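Local atomic coordinates of DNA polymerase III subunit beta (Deinococcus radiodurans, PDB entry 4TRT), a protein that forms a ring-shaped head-to-tail homodimer around DNA and probably tethers DNA polymerases and other proteins to it, so that synthesis becomes processive. Residues A[135-140]-A[198-203]; A[157-162]-A[186-191]; A[164-169]-A[177-182]. All coordinates share one frame; numbering follows the deposited sequence. Where two conformers were deposited one is given.

Contact 1 of 3, residues A[135-140]-A[198-203]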
ATOM      1  N   ARG A 135     -21.410   8.088  -7.852  1.00 45.61           N
ATOM      2  CA  ARG A 135     -20.457   8.925  -8.595  1.00 46.37           C
ATOM      3  C   ARG A 135     -20.697  10.419  -8.286  1.00 41.17           C
ATOM      4  O   ARG A 135     -19.745  11.170  -8.159  1.00 39.54           O
ATOM      5  CB  ARG A 135     -20.442   8.575 -10.100  1.00 51.52           C
ATOM      6  CG  ARG A 135     -19.379   7.530 -10.472  1.00 58.54           C
ATOM      7  CD  ARG A 135     -19.432   7.042 -11.912  1.00 62.06           C
ATOM      8  NE  ARG A 135     -20.251   5.832 -12.039  1.00 67.16           N
ATOM      9  CZ  ARG A 135     -21.551   5.783 -12.348  1.00 68.59           C
ATOM     10  NH1 ARG A 135     -22.244   6.885 -12.590  1.00 70.62           N
ATOM     11  NH2 ARG A 135     -22.167   4.603 -12.421  1.00 69.76           N
ATOM     12  N   ALA A 136     -21.950  10.832  -8.079  1.00 41.04           N
ATOM     13  CA  ALA A 136     -22.243  12.201  -7.650  1.00 40.04           C
ATOM     14  C   ALA A 136     -21.645  12.482  -6.273  1.00 39.84           C
ATOM     15  O   ALA A 136     -20.942  13.474  -6.092  1.00 36.84           O
ATOM     16  CB  ALA A 136     -23.738  12.486  -7.664  1.00 39.23           C
ATOM     17  N   PHE A 137     -21.899  11.601  -5.312  1.00 39.87           N
ATOM     18  CA  PHE A 137     -21.270  11.695  -3.984  1.00 38.43           C
ATOM     19  C   PHE A 137     -19.757  11.825  -4.057  1.00 37.70           C
ATOM     20  O   PHE A 137     -19.170  12.693  -3.405  1.00 37.93           O
ATOM     21  CB  PHE A 137     -21.586  10.467  -3.116  1.00 40.83           C
ATOM     22  CG  PHE A 137     -22.937  10.489  -2.450  1.00 40.90           C
ATOM     23  CD1 PHE A 137     -23.585  11.675  -2.118  1.00 39.88           C
ATOM     24  CD2 PHE A 137     -23.536   9.286  -2.084  1.00 41.52           C
ATOM     25  CE1 PHE A 137     -24.818  11.650  -1.481  1.00 41.33           C
ATOM     26  CE2 PHE A 137     -24.757   9.261  -1.445  1.00 41.07           C
ATOM     27  CZ  PHE A 137     -25.405  10.440  -1.153  1.00 42.28           C
ATOM     28  N   SER A 138     -19.127  10.966  -4.852  1.00 39.05           N
ATOM     29  CA  SER A 138     -17.665  10.931  -4.963  1.00 38.97           C
ATOM     30  C   SER A 138     -17.102  12.202  -5.600  1.00 39.24           C
ATOM     31  O   SER A 138     -15.961  12.559  -5.349  1.00 39.03           O
ATOM     32  CB  SER A 138     -17.212   9.737  -5.803  1.00 41.65           C
ATOM     33  OG  SER A 138     -17.437   8.533  -5.117  1.00 45.09           O
ATOM     34  N   SER A 139     -17.909  12.859  -6.433  1.00 38.70           N
ATOM     35  CA  SER A 139     -17.504  14.082  -7.112  1.00 38.39           C
ATOM     36  C   SER A 139     -17.523  15.301  -6.196  1.00 38.98           C
ATOM     37  O   SER A 139     -16.784  16.254  -6.464  1.00 39.42           O
ATOM     38  CB  SER A 139     -18.409  14.352  -8.315  1.00 37.32           C
ATOM     39  OG  SER A 139     -18.263  13.299  -9.248  1.00 37.72           O
ATOM     40  N   VAL A 140     -18.370  15.303  -5.154  1.00 36.63           N
ATOM     41  CA  VAL A 140     -18.524  16.505  -4.294  1.00 33.68           C
ATOM     42  C   VAL A 140     -18.029  16.373  -2.867  1.00 35.03           C
ATOM     43  O   VAL A 140     -17.826  17.380  -2.208  1.00 35.50           O
ATOM     44  CB  VAL A 140     -19.971  17.022  -4.286  1.00 33.18           C
ATOM     45  CG1 VAL A 140     -20.459  17.175  -5.728  1.00 32.11           C
ATOM     46  CG2 VAL A 140     -20.875  16.116  -3.432  1.00 30.43           C
ATOM     47  N   GLU A 198     -19.369   5.841   3.667  1.00 41.46           N
ATOM     48  CA  GLU A 198     -19.855   4.478   3.824  1.00 43.41           C
ATOM     49  C   GLU A 198     -20.802   4.131   2.686  1.00 40.84           C
ATOM     50  O   GLU A 198     -20.777   3.008   2.198  1.00 39.06           O
ATOM     51  CB  GLU A 198     -20.565   4.290   5.172  1.00 45.04           C
ATOM     52  CG  GLU A 198     -19.704   4.579   6.395  1.00 46.50           C
ATOM     53  CD  GLU A 198     -18.422   3.767   6.457  1.00 51.07           C
ATOM     54  OE1 GLU A 198     -18.318   2.686   5.822  1.00 52.32           O
ATOM     55  OE2 GLU A 198     -17.487   4.231   7.146  1.00 54.38           O
ATOM     56  N   LEU A 199     -21.636   5.097   2.281  1.00 39.57           N
ATOM     57  CA  LEU A 199     -22.595   4.885   1.210  1.00 39.54           C
ATOM     58  C   LEU A 199     -21.872   4.585  -0.095  1.00 39.24           C
ATOM     59  O   LEU A 199     -22.241   3.664  -0.806  1.00 42.48           O
ATOM     60  CB  LEU A 199     -23.540   6.078   1.049  1.00 38.09           C
ATOM     61  CG  LEU A 199     -24.776   6.099   1.943  1.00 39.21           C
ATOM     62  CD1 LEU A 199     -25.493   7.443   1.879  1.00 38.89           C
ATOM     63  CD2 LEU A 199     -25.713   4.956   1.564  1.00 40.50           C
ATOM     64  N   ILE A 200     -20.830   5.356  -0.381  1.00 37.83           N
ATOM     65  CA  ILE A 200     -20.015   5.140  -1.563  1.00 38.84           C
ATOM     66  C   ILE A 200     -19.473   3.709  -1.610  1.00 41.02           C
ATOM     67  O   ILE A 200     -19.431   3.101  -2.670  1.00 41.82           O
ATOM     68  CB  ILE A 200     -18.861   6.168  -1.655  1.00 37.85           C
ATOM     69  CG1 ILE A 200     -19.416   7.554  -1.951  1.00 36.23           C
ATOM     70  CG2 ILE A 200     -17.843   5.780  -2.735  1.00 38.06           C
ATOM     71  CD1 ILE A 200     -18.400   8.656  -1.739  1.00 35.86           C
ATOM     72  N   ARG A 201     -19.085   3.171  -0.465  0.50 41.47           N
ATOM     73  CA  ARG A 201     -18.528   1.825  -0.428  0.50 43.54           C
ATOM     74  C   ARG A 201     -19.550   0.720  -0.704  0.50 43.64           C
ATOM     75  O   ARG A 201     -19.166  -0.362  -1.125  0.50 45.26           O
ATOM     76  CB  ARG A 201     -17.826   1.600   0.902  0.50 44.92           C
ATOM     77  CG  ARG A 201     -16.551   2.433   0.983  0.50 45.33           C
ATOM     78  CD  ARG A 201     -15.930   2.482   2.366  0.50 46.54           C
ATOM     79  NE  ARG A 201     -14.783   3.383   2.381  0.50 47.20           N
ATOM     80  CZ  ARG A 201     -13.556   3.035   1.999  0.50 49.62           C
ATOM     81  NH1 ARG A 201     -13.320   1.804   1.581  0.50 50.23           N
ATOM     82  NH2 ARG A 201     -12.568   3.919   2.037  0.50 50.31           N
ATOM     83  N   VAL A 202     -20.840   0.992  -0.502  1.00 42.49           N
ATOM     84  CA  VAL A 202     -21.884  -0.044  -0.718  1.00 43.59           C
ATOM     85  C   VAL A 202     -22.773   0.143  -1.954  1.00 44.46           C
ATOM     86  O   VAL A 202     -23.378  -0.815  -2.422  1.00 43.47           O
ATOM     87  CB  VAL A 202     -22.789  -0.244   0.524  1.00 42.93           C
ATOM     88  CG1 VAL A 202     -21.969  -0.593   1.765  1.00 43.11           C
ATOM     89  CG2 VAL A 202     -23.671   0.953   0.775  1.00 40.27           C
ATOM     90  N   LEU A 203     -22.886   1.359  -2.470  1.00 44.59           N
ATOM     91  CA  LEU A 203     -23.767   1.601  -3.614  1.00 46.34           C
ATOM     92  C   LEU A 203     -23.198   0.942  -4.869  1.00 47.79           C
ATOM     93  O   LEU A 203     -22.005   0.991  -5.114  1.00 46.76           O
ATOM     94  CB  LEU A 203     -23.947   3.105  -3.856  1.00 45.12           C
ATOM     95  CG  LEU A 203     -24.837   3.840  -2.848  1.00 43.63           C
ATOM     96  CD1 LEU A 203     -24.608   5.347  -2.911  1.00 42.01           C
ATOM     97  CD2 LEU A 203     -26.303   3.490  -3.095  1.00 45.61           C
TER

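Contact 2 of 3, residues A[157-162]-A[186-191]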
ATOM      1  N   LYS A 157     -25.560  18.023   0.886  1.00 33.32           N
ATOM      2  CA  LYS A 157     -26.965  18.274   0.605  1.00 35.00           C
ATOM      3  C   LYS A 157     -27.396  17.450  -0.603  1.00 36.10           C
ATOM      4  O   LYS A 157     -26.673  17.377  -1.577  1.00 34.99           O
ATOM      5  CB  LYS A 157     -27.230  19.747   0.302  1.00 35.77           C
ATOM      6  CG  LYS A 157     -28.720  20.113   0.308  1.00 37.78           C
ATOM      7  CD  LYS A 157     -28.956  21.444  -0.375  1.00 39.93           C
ATOM      8  CE  LYS A 157     -30.374  21.984  -0.214  1.00 43.40           C
ATOM      9  NZ  LYS A 157     -30.557  23.152  -1.115  1.00 43.67           N
ATOM     10  N   LEU A 158     -28.572  16.834  -0.513  1.00 36.77           N
ATOM     11  CA  LEU A 158     -29.231  16.235  -1.670  1.00 37.84           C
ATOM     12  C   LEU A 158     -30.500  17.033  -1.972  1.00 38.75           C
ATOM     13  O   LEU A 158     -31.328  17.239  -1.086  1.00 42.05           O
ATOM     14  CB  LEU A 158     -29.573  14.774  -1.381  1.00 39.95           C
ATOM     15  CG  LEU A 158     -30.336  14.055  -2.507  1.00 44.37           C
ATOM     16  CD1 LEU A 158     -29.427  13.912  -3.717  1.00 43.33           C
ATOM     17  CD2 LEU A 158     -30.829  12.684  -2.075  1.00 46.20           C
ATOM     18  N   GLU A 159     -30.634  17.492  -3.214  1.00 40.88           N
ATOM     19  CA  GLU A 159     -31.803  18.234  -3.688  1.00 43.40           C
ATOM     20  C   GLU A 159     -32.508  17.436  -4.765  1.00 46.10           C
ATOM     21  O   GLU A 159     -31.841  16.856  -5.629  1.00 45.26           O
ATOM     22  CB  GLU A 159     -31.376  19.529  -4.379  1.00 45.67           C
ATOM     23  CG  GLU A 159     -30.765  20.595  -3.513  1.00 45.35           C
ATOM     24  CD  GLU A 159     -30.269  21.783  -4.321  1.00 45.40           C
ATOM     25  OE1 GLU A 159     -30.544  21.873  -5.530  1.00 47.27           O
ATOM     26  OE2 GLU A 159     -29.589  22.647  -3.739  1.00 45.51           O
ATOM     27  N   HIS A 160     -33.840  17.437  -4.747  1.00 48.14           N
ATOM     28  CA  HIS A 160     -34.629  16.859  -5.842  1.00 53.21           C
ATOM     29  C   HIS A 160     -35.256  17.928  -6.703  1.00 57.58           C
ATOM     30  O   HIS A 160     -35.748  18.938  -6.193  1.00 58.99           O
ATOM     31  CB  HIS A 160     -35.688  15.912  -5.305  1.00 55.26           C
ATOM     32  CG  HIS A 160     -35.137  14.571  -4.902  1.00 55.41           C
ATOM     33  ND1 HIS A 160     -34.668  14.316  -3.665  1.00 57.09           N
ATOM     34  CD2 HIS A 160     -34.973  13.401  -5.636  1.00 55.34           C
ATOM     35  CE1 HIS A 160     -34.240  13.041  -3.611  1.00 56.32           C
ATOM     36  NE2 HIS A 160     -34.429  12.486  -4.819  1.00 54.89           N
ATOM     37  N   HIS A 161     -35.217  17.711  -8.019  1.00 59.73           N
ATOM     38  CA  HIS A 161     -35.786  18.641  -9.009  1.00 64.03           C
ATOM     39  C   HIS A 161     -36.472  17.869 -10.106  1.00 67.75           C
ATOM     40  O   HIS A 161     -36.086  17.969 -11.272  1.00 69.69           O
ATOM     41  CB  HIS A 161     -34.702  19.522  -9.651  1.00 63.00           C
ATOM     42  CG  HIS A 161     -33.845  20.286  -8.669  1.00 62.04           C
ATOM     43  ND1 HIS A 161     -34.144  21.539  -8.267  1.00 62.94           N
ATOM     44  CD2 HIS A 161     -32.642  19.946  -8.042  1.00 58.58           C
ATOM     45  CE1 HIS A 161     -33.193  21.971  -7.406  1.00 60.43           C
ATOM     46  NE2 HIS A 161     -32.274  21.000  -7.278  1.00 56.60           N
ATOM     47  N   GLY A 162     -37.466  17.062  -9.745  1.00 70.95           N
ATOM     48  CA  GLY A 162     -38.311  16.402 -10.742  1.00 74.67           C
ATOM     49  C   GLY A 162     -37.624  15.290 -11.522  1.00 75.47           C
ATOM     50  O   GLY A 162     -37.514  14.165 -11.049  1.00 75.19           O
ATOM     51  N   GLY A 186     -38.834  14.024  -4.157  1.00 69.21           N
ATOM     52  CA  GLY A 186     -38.501  13.702  -2.767  1.00 66.12           C
ATOM     53  C   GLY A 186     -38.095  14.932  -1.992  1.00 61.97           C
ATOM     54  O   GLY A 186     -38.176  16.041  -2.496  1.00 60.18           O
ATOM     55  N   LYS A 187     -37.656  14.753  -0.758  1.00 59.10           N
ATOM     56  CA  LYS A 187     -37.316  15.928   0.038  1.00 58.23           C
ATOM     57  C   LYS A 187     -35.811  16.145   0.155  1.00 52.39           C
ATOM     58  O   LYS A 187     -35.016  15.213   0.021  1.00 52.34           O
ATOM     59  CB  LYS A 187     -37.977  15.895   1.418  1.00 61.20           C
ATOM     60  CG  LYS A 187     -37.482  14.823   2.366  1.00 60.12           C
ATOM     61  CD  LYS A 187     -38.084  15.013   3.747  1.00 62.57           C
ATOM     62  CE  LYS A 187     -37.463  14.069   4.755  1.00 62.16           C
ATOM     63  NZ  LYS A 187     -38.134  14.225   6.074  1.00 64.65           N
ATOM     64  N   ASN A 188     -35.440  17.390   0.417  1.00 49.69           N
ATOM     65  CA  ASN A 188     -34.052  17.740   0.593  1.00 49.15           C
ATOM     66  C   ASN A 188     -33.518  17.151   1.888  1.00 45.95           C
ATOM     67  O   ASN A 188     -34.203  17.169   2.916  1.00 41.85           O
ATOM     68  CB  ASN A 188     -33.842  19.250   0.561  1.00 50.91           C
ATOM     69  CG  ASN A 188     -34.095  19.844  -0.809  1.00 52.39           C
ATOM     70  OD1 ASN A 188     -34.542  19.154  -1.739  1.00 56.54           O
ATOM     71  ND2 ASN A 188     -33.835  21.132  -0.936  1.00 51.54           N
ATOM     72  N   LEU A 189     -32.305  16.615   1.800  1.00 42.94           N
ATOM     73  CA  LEU A 189     -31.634  15.899   2.886  1.00 43.29           C
ATOM     74  C   LEU A 189     -30.215  16.445   3.016  1.00 40.25           C
ATOM     75  O   LEU A 189     -29.644  16.894   2.034  1.00 40.92           O
ATOM     76  CB  LEU A 189     -31.529  14.407   2.551  1.00 44.07           C
ATOM     77  CG  LEU A 189     -32.821  13.630   2.272  1.00 46.14           C
ATOM     78  CD1 LEU A 189     -32.502  12.268   1.689  1.00 47.41           C
ATOM     79  CD2 LEU A 189     -33.663  13.485   3.525  1.00 48.71           C
ATOM     80  N   ILE A 190     -29.668  16.414   4.227  1.00 38.87           N
ATOM     81  CA  ILE A 190     -28.256  16.677   4.454  1.00 37.11           C
ATOM     82  C   ILE A 190     -27.672  15.451   5.140  1.00 36.07           C
ATOM     83  O   ILE A 190     -28.067  15.113   6.257  1.00 34.51           O
ATOM     84  CB  ILE A 190     -28.001  17.920   5.325  1.00 39.65           C
ATOM     85  CG1 ILE A 190     -28.695  19.155   4.713  1.00 41.50           C
ATOM     86  CG2 ILE A 190     -26.493  18.129   5.476  1.00 38.64           C
ATOM     87  CD1 ILE A 190     -28.719  20.368   5.620  1.00 42.82           C
ATOM     88  N   ILE A 191     -26.740  14.786   4.454  1.00 34.38           N
ATOM     89  CA  ILE A 191     -26.156  13.524   4.902  1.00 36.22           C
ATOM     90  C   ILE A 191     -24.754  13.769   5.488  1.00 35.83           C
ATOM     91  O   ILE A 191     -23.928  14.373   4.833  1.00 36.07           O
ATOM     92  CB  ILE A 191     -26.017  12.530   3.718  1.00 38.79           C
ATOM     93  CG1 ILE A 191     -27.332  12.393   2.949  1.00 43.25           C
ATOM     94  CG2 ILE A 191     -25.501  11.171   4.189  1.00 38.57           C
ATOM     95  CD1 ILE A 191     -28.438  11.759   3.744  1.00 47.18           C
TER

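Contact 3 of 3, residues A[164-169]-A[177-182]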
ATOM      1  N   SER A 164     -34.481  15.308 -12.263  1.00 67.52           N
ATOM      2  CA  SER A 164     -33.076  15.208 -11.849  1.00 61.85           C
ATOM      3  C   SER A 164     -32.892  15.589 -10.388  1.00 57.72           C
ATOM      4  O   SER A 164     -33.793  16.132  -9.742  1.00 59.60           O
ATOM      5  CB  SER A 164     -32.180  16.072 -12.761  1.00 63.45           C
ATOM      6  OG  SER A 164     -32.039  17.389 -12.270  1.00 62.99           O
ATOM      7  N   ALA A 165     -31.716  15.258  -9.876  1.00 49.51           N
ATOM      8  CA  ALA A 165     -31.350  15.551  -8.508  1.00 46.30           C
ATOM      9  C   ALA A 165     -29.943  16.161  -8.495  1.00 43.74           C
ATOM     10  O   ALA A 165     -29.237  16.137  -9.509  1.00 39.61           O
ATOM     11  CB  ALA A 165     -31.380  14.273  -7.690  1.00 46.08           C
ATOM     12  N   ARG A 166     -29.539  16.677  -7.341  1.00 40.08           N
ATOM     13  CA  ARG A 166     -28.261  17.359  -7.216  1.00 39.88           C
ATOM     14  C   ARG A 166     -27.674  17.102  -5.843  1.00 39.41           C
ATOM     15  O   ARG A 166     -28.404  17.107  -4.844  1.00 40.98           O
ATOM     16  CB  ARG A 166     -28.468  18.863  -7.402  1.00 41.52           C
ATOM     17  CG  ARG A 166     -27.287  19.719  -6.985  1.00 40.51           C
ATOM     18  CD  ARG A 166     -27.569  21.186  -7.239  1.00 42.26           C
ATOM     19  NE  ARG A 166     -27.458  21.499  -8.644  1.00 43.55           N
ATOM     20  CZ  ARG A 166     -27.356  22.723  -9.139  1.00 45.52           C
ATOM     21  NH1 ARG A 166     -27.381  23.787  -8.342  1.00 46.53           N
ATOM     22  NH2 ARG A 166     -27.230  22.880 -10.443  1.00 47.08           N
ATOM     23  N   VAL A 167     -26.363  16.872  -5.786  1.00 35.82           N
ATOM     24  CA  VAL A 167     -25.658  16.876  -4.502  1.00 34.85           C
ATOM     25  C   VAL A 167     -24.709  18.053  -4.454  1.00 33.52           C
ATOM     26  O   VAL A 167     -24.132  18.430  -5.469  1.00 30.93           O
ATOM     27  CB  VAL A 167     -24.876  15.578  -4.200  1.00 35.88           C
ATOM     28  CG1 VAL A 167     -25.838  14.455  -3.824  1.00 36.98           C
ATOM     29  CG2 VAL A 167     -23.966  15.209  -5.366  1.00 35.00           C
ATOM     30  N   VAL A 168     -24.566  18.627  -3.261  1.00 32.66           N
ATOM     31  CA  VAL A 168     -23.763  19.823  -3.060  1.00 33.85           C
ATOM     32  C   VAL A 168     -22.991  19.705  -1.747  1.00 34.46           C
ATOM     33  O   VAL A 168     -23.550  19.292  -0.719  1.00 34.08           O
ATOM     34  CB  VAL A 168     -24.644  21.094  -2.999  1.00 35.28           C
ATOM     35  CG1 VAL A 168     -23.793  22.368  -3.022  1.00 34.57           C
ATOM     36  CG2 VAL A 168     -25.660  21.119  -4.131  1.00 35.72           C
ATOM     37  N   ALA A 169     -21.710  20.074  -1.788  1.00 32.83           N
ATOM     38  CA  ALA A 169     -20.911  20.222  -0.585  1.00 31.63           C
ATOM     39  C   ALA A 169     -20.164  21.549  -0.621  1.00 34.01           C
ATOM     40  O   ALA A 169     -19.884  22.093  -1.703  1.00 33.09           O
ATOM     41  CB  ALA A 169     -19.942  19.063  -0.483  1.00 31.53           C
ATOM     42  N   ILE A 177     -20.601  20.649  -6.812  1.00 33.69           N
ATOM     43  CA  ILE A 177     -21.965  20.324  -7.230  1.00 35.39           C
ATOM     44  C   ILE A 177     -21.911  19.246  -8.295  1.00 35.65           C
ATOM     45  O   ILE A 177     -21.064  19.290  -9.190  1.00 35.20           O
ATOM     46  CB  ILE A 177     -22.646  21.564  -7.854  1.00 37.32           C
ATOM     47  CG1 ILE A 177     -22.761  22.699  -6.831  1.00 35.97           C
ATOM     48  CG2 ILE A 177     -24.019  21.229  -8.464  1.00 39.72           C
ATOM     49  CD1 ILE A 177     -23.094  24.026  -7.468  1.00 36.87           C
ATOM     50  N   ARG A 178     -22.789  18.249  -8.190  1.00 35.07           N
ATOM     51  CA  ARG A 178     -23.036  17.360  -9.308  1.00 36.42           C
ATOM     52  C   ARG A 178     -24.529  17.080  -9.458  1.00 38.85           C
ATOM     53  O   ARG A 178     -25.183  16.672  -8.496  1.00 37.09           O
ATOM     54  CB  ARG A 178     -22.265  16.053  -9.168  1.00 37.60           C
ATOM     55  CG  ARG A 178     -22.340  15.210 -10.443  1.00 41.17           C
ATOM     56  CD  ARG A 178     -21.023  14.547 -10.792  1.00 42.30           C
ATOM     57  NE  ARG A 178     -21.043  14.029 -12.158  1.00 43.91           N
ATOM     58  CZ  ARG A 178     -20.014  13.438 -12.755  1.00 44.77           C
ATOM     59  NH1 ARG A 178     -18.856  13.293 -12.126  1.00 44.11           N
ATOM     60  NH2 ARG A 178     -20.143  13.007 -14.003  1.00 47.91           N
ATOM     61  N   ASP A 179     -25.043  17.340 -10.655  1.00 42.15           N
ATOM     62  CA  ASP A 179     -26.420  17.023 -11.058  1.00 45.77           C
ATOM     63  C   ASP A 179     -26.422  15.639 -11.660  1.00 47.75           C
ATOM     64  O   ASP A 179     -25.476  15.270 -12.358  1.00 49.60           O
ATOM     65  CB  ASP A 179     -26.924  18.022 -12.116  1.00 47.57           C
ATOM     66  CG  ASP A 179     -27.213  19.394 -11.537  1.00 48.97           C
ATOM     67  OD1 ASP A 179     -27.878  19.475 -10.482  1.00 50.48           O
ATOM     68  OD2 ASP A 179     -26.762  20.405 -12.109  1.00 51.79           O
ATOM     69  N   PHE A 180     -27.479  14.873 -11.392  1.00 48.44           N
ATOM     70  CA  PHE A 180     -27.605  13.526 -11.930  1.00 50.76           C
ATOM     71  C   PHE A 180     -29.085  13.129 -12.133  1.00 52.38           C
ATOM     72  O   PHE A 180     -29.965  13.700 -11.494  1.00 51.50           O
ATOM     73  CB  PHE A 180     -26.871  12.541 -11.008  1.00 47.88           C
ATOM     74  CG  PHE A 180     -27.408  12.490  -9.601  1.00 45.12           C
ATOM     75  CD1 PHE A 180     -27.035  13.435  -8.662  1.00 44.02           C
ATOM     76  CD2 PHE A 180     -28.275  11.472  -9.210  1.00 47.71           C
ATOM     77  CE1 PHE A 180     -27.527  13.388  -7.364  1.00 43.73           C
ATOM     78  CE2 PHE A 180     -28.772  11.415  -7.910  1.00 44.24           C
ATOM     79  CZ  PHE A 180     -28.395  12.372  -6.986  1.00 43.44           C
ATOM     80  N   PRO A 181     -29.367  12.164 -13.037  1.00 57.61           N
ATOM     81  CA  PRO A 181     -30.754  11.712 -13.255  1.00 59.84           C
ATOM     82  C   PRO A 181     -31.421  11.142 -12.001  1.00 60.78           C
ATOM     83  O   PRO A 181     -30.788  10.422 -11.224  1.00 57.09           O
ATOM     84  CB  PRO A 181     -30.613  10.611 -14.317  1.00 62.85           C
ATOM     85  CG  PRO A 181     -29.293  10.850 -14.966  1.00 62.60           C
ATOM     86  CD  PRO A 181     -28.416  11.472 -13.928  1.00 59.01           C
ATOM     87  N   ALA A 182     -32.697  11.458 -11.815  1.00 65.97           N
ATOM     88  CA  ALA A 182     -33.437  10.977 -10.655  1.00 69.57           C
ATOM     89  C   ALA A 182     -34.878  10.622 -11.035  1.00 78.11           C
ATOM     90  O   ALA A 182     -35.471  11.235 -11.928  1.00 79.49           O
ATOM     91  CB  ALA A 182     -33.410  12.022  -9.548  1.00 68.17           C
TER

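Contact 1 of 3, residues A[135-140]-A[198-203]
F137 and S138 on one side, and L199 and I200 of helix 193-202 with L203 just beyond it on the other, join the two helices of the central domain, which is built on the repeated DNA-encircling fold of the family: a pair of helices backed by beta sheet. The segments run roughly antiparallel, at 140° between their N-to-C directions, with axes 9.7 Å apart at closest approach. F137 is the main wedge. Its CG stands anti to the carbonyl carbon (chi1 -80°), beside the backbone N, and the ring reaches the side chains of the other helix. There CE2 lies 3.9 Å from L199 CD1, which comes in obliquely to the ring. L203 CD1 meets the ring edge instead, 4.2 Å from F137 CD2, its side chain crossing that of F137 at about a right angle. The root of the phenylalanine is used as well: F137 CB packs against I200 CG1 at 3.8 Å. No hydrogen bond crosses between the segments, so the contact rests on apolar packing, which the branched side chains of L199, I200 and L203 supply around F137. V167 of strand 164-170 also touches F137, while M226 of strand 224-229 packs on L199, so each helix rests on its own sheet. At the exposed margin the S138 hydroxyl, hydrogen-bonded to S134 O one turn back, can lie beside I200 without needing a partner there. S138 OG lies against both branches of I200, 3.5 Å from the CD1 tip and 3.7 Å from CG2.

Contact 2 of 3, residues A[157-162]-A[186-191]
L158 and L189 form a hydrogen-bonded antiparallel pair, in which L158 N donates to L189 O at 2.8 Å in a nearly straight bond (171°) and L189 N returns one to L158 O at 3.1 Å. This pairing attaches 189-192, an outermost strand of its antiparallel sheet in this chain, to strand 155-161 in the central domain. K157 and I190 make the adjoining non-hydrogen-bonded pair, where the backbones draw in to 4.4 Å between K157 CA and I190 CA. On the face carrying L158 and L189 the two leucines lie side by side, pointing the same way, with L158 CD2 4.1 Å from L189 CD1. F210 of strand 207-212 packs on both, so leucine fits this buried side well. The face carrying K157 and I190 is mixed: I190 is buried, while polar groups gather around K157. K157 runs out extended, its CG anti to the backbone N (chi1 -167°), and the amide of N188 crosses it obliquely, ND2 lying 3.6 Å from K157 CE. That amide plane is turned only 17° from the carboxylate of E159. The carboxylate is held by several groups: K157 NZ makes a salt bridge from above its plane to OE2, Y238 OH also bonds OE2, and H161 NE2 gives a hydrogen bond to the anti lone pair of OE1. Past the regular pairing, G186, having no side chain, lets the backbone lie close over a face of the H160 imidazole: G186 CA stands 4.2 Å from the centroid of the H160 ring, a CH-pi contact.

Contact 3 of 3, residues A[164-169]-A[177-182]
A165 CB lies over the face of the F180 ring, offset toward the rim and 3.6 Å from F180 CZ, at the apolar centre of this beta hairpin. F180 CG lies between backbone N and carbonyl carbon, the crowded position (chi1 61°), and the ring beyond it lies against A165, small enough to admit it. V167 CG1 meets F180 CE1 at 4.1 Å, the side chains crossing at about a right angle, and A136 of helix 130-140 covers both. Four backbone bonds join A165 with F180 and V167 with R178. On the opposite face I177 packs beside V168, and its CG2 covers one face of the R166 guanidinium, 3.5 Å from R166 NE. R166 bends at chi3 (-76°), which turns NE toward D179. The salt bridge is side-on: R166 NE to D179 OD1 at 2.8 Å, and R166 NH2 to D179 OD2 at 3.0 Å on its syn lone pair. An alanine in place of R166 would probably leave the D179 carboxylate without its mate and freer to turn, and I177 CG2 without the guanidinium it covers. With two bonds between nearly coplanar groups, and R166 NH1 also bonded to Y238 OH, each is likely to limit the other's rotation.

From the N terminus, the chain leaves helix 130-140, makes strands 155-161, 164-170 and 175-181 in succession, then runs through 189-192 straight into helix 193-202. The three contacts enclose one another without crossing: contact 3 closes the tight hairpin, contact 2 brings the next strand back past it to the far edge of strand 155-161, and contact 1 closes the widest loop by pairing the flanking helices. Contacts 2 and 3 share a sheet, joined by E159 N to R166 O and K157 N to V168 O. Contact 1 is tied to contact 3 through S139 OG and R178 NH1, so sheet and helix layer of the central domain are fastened together.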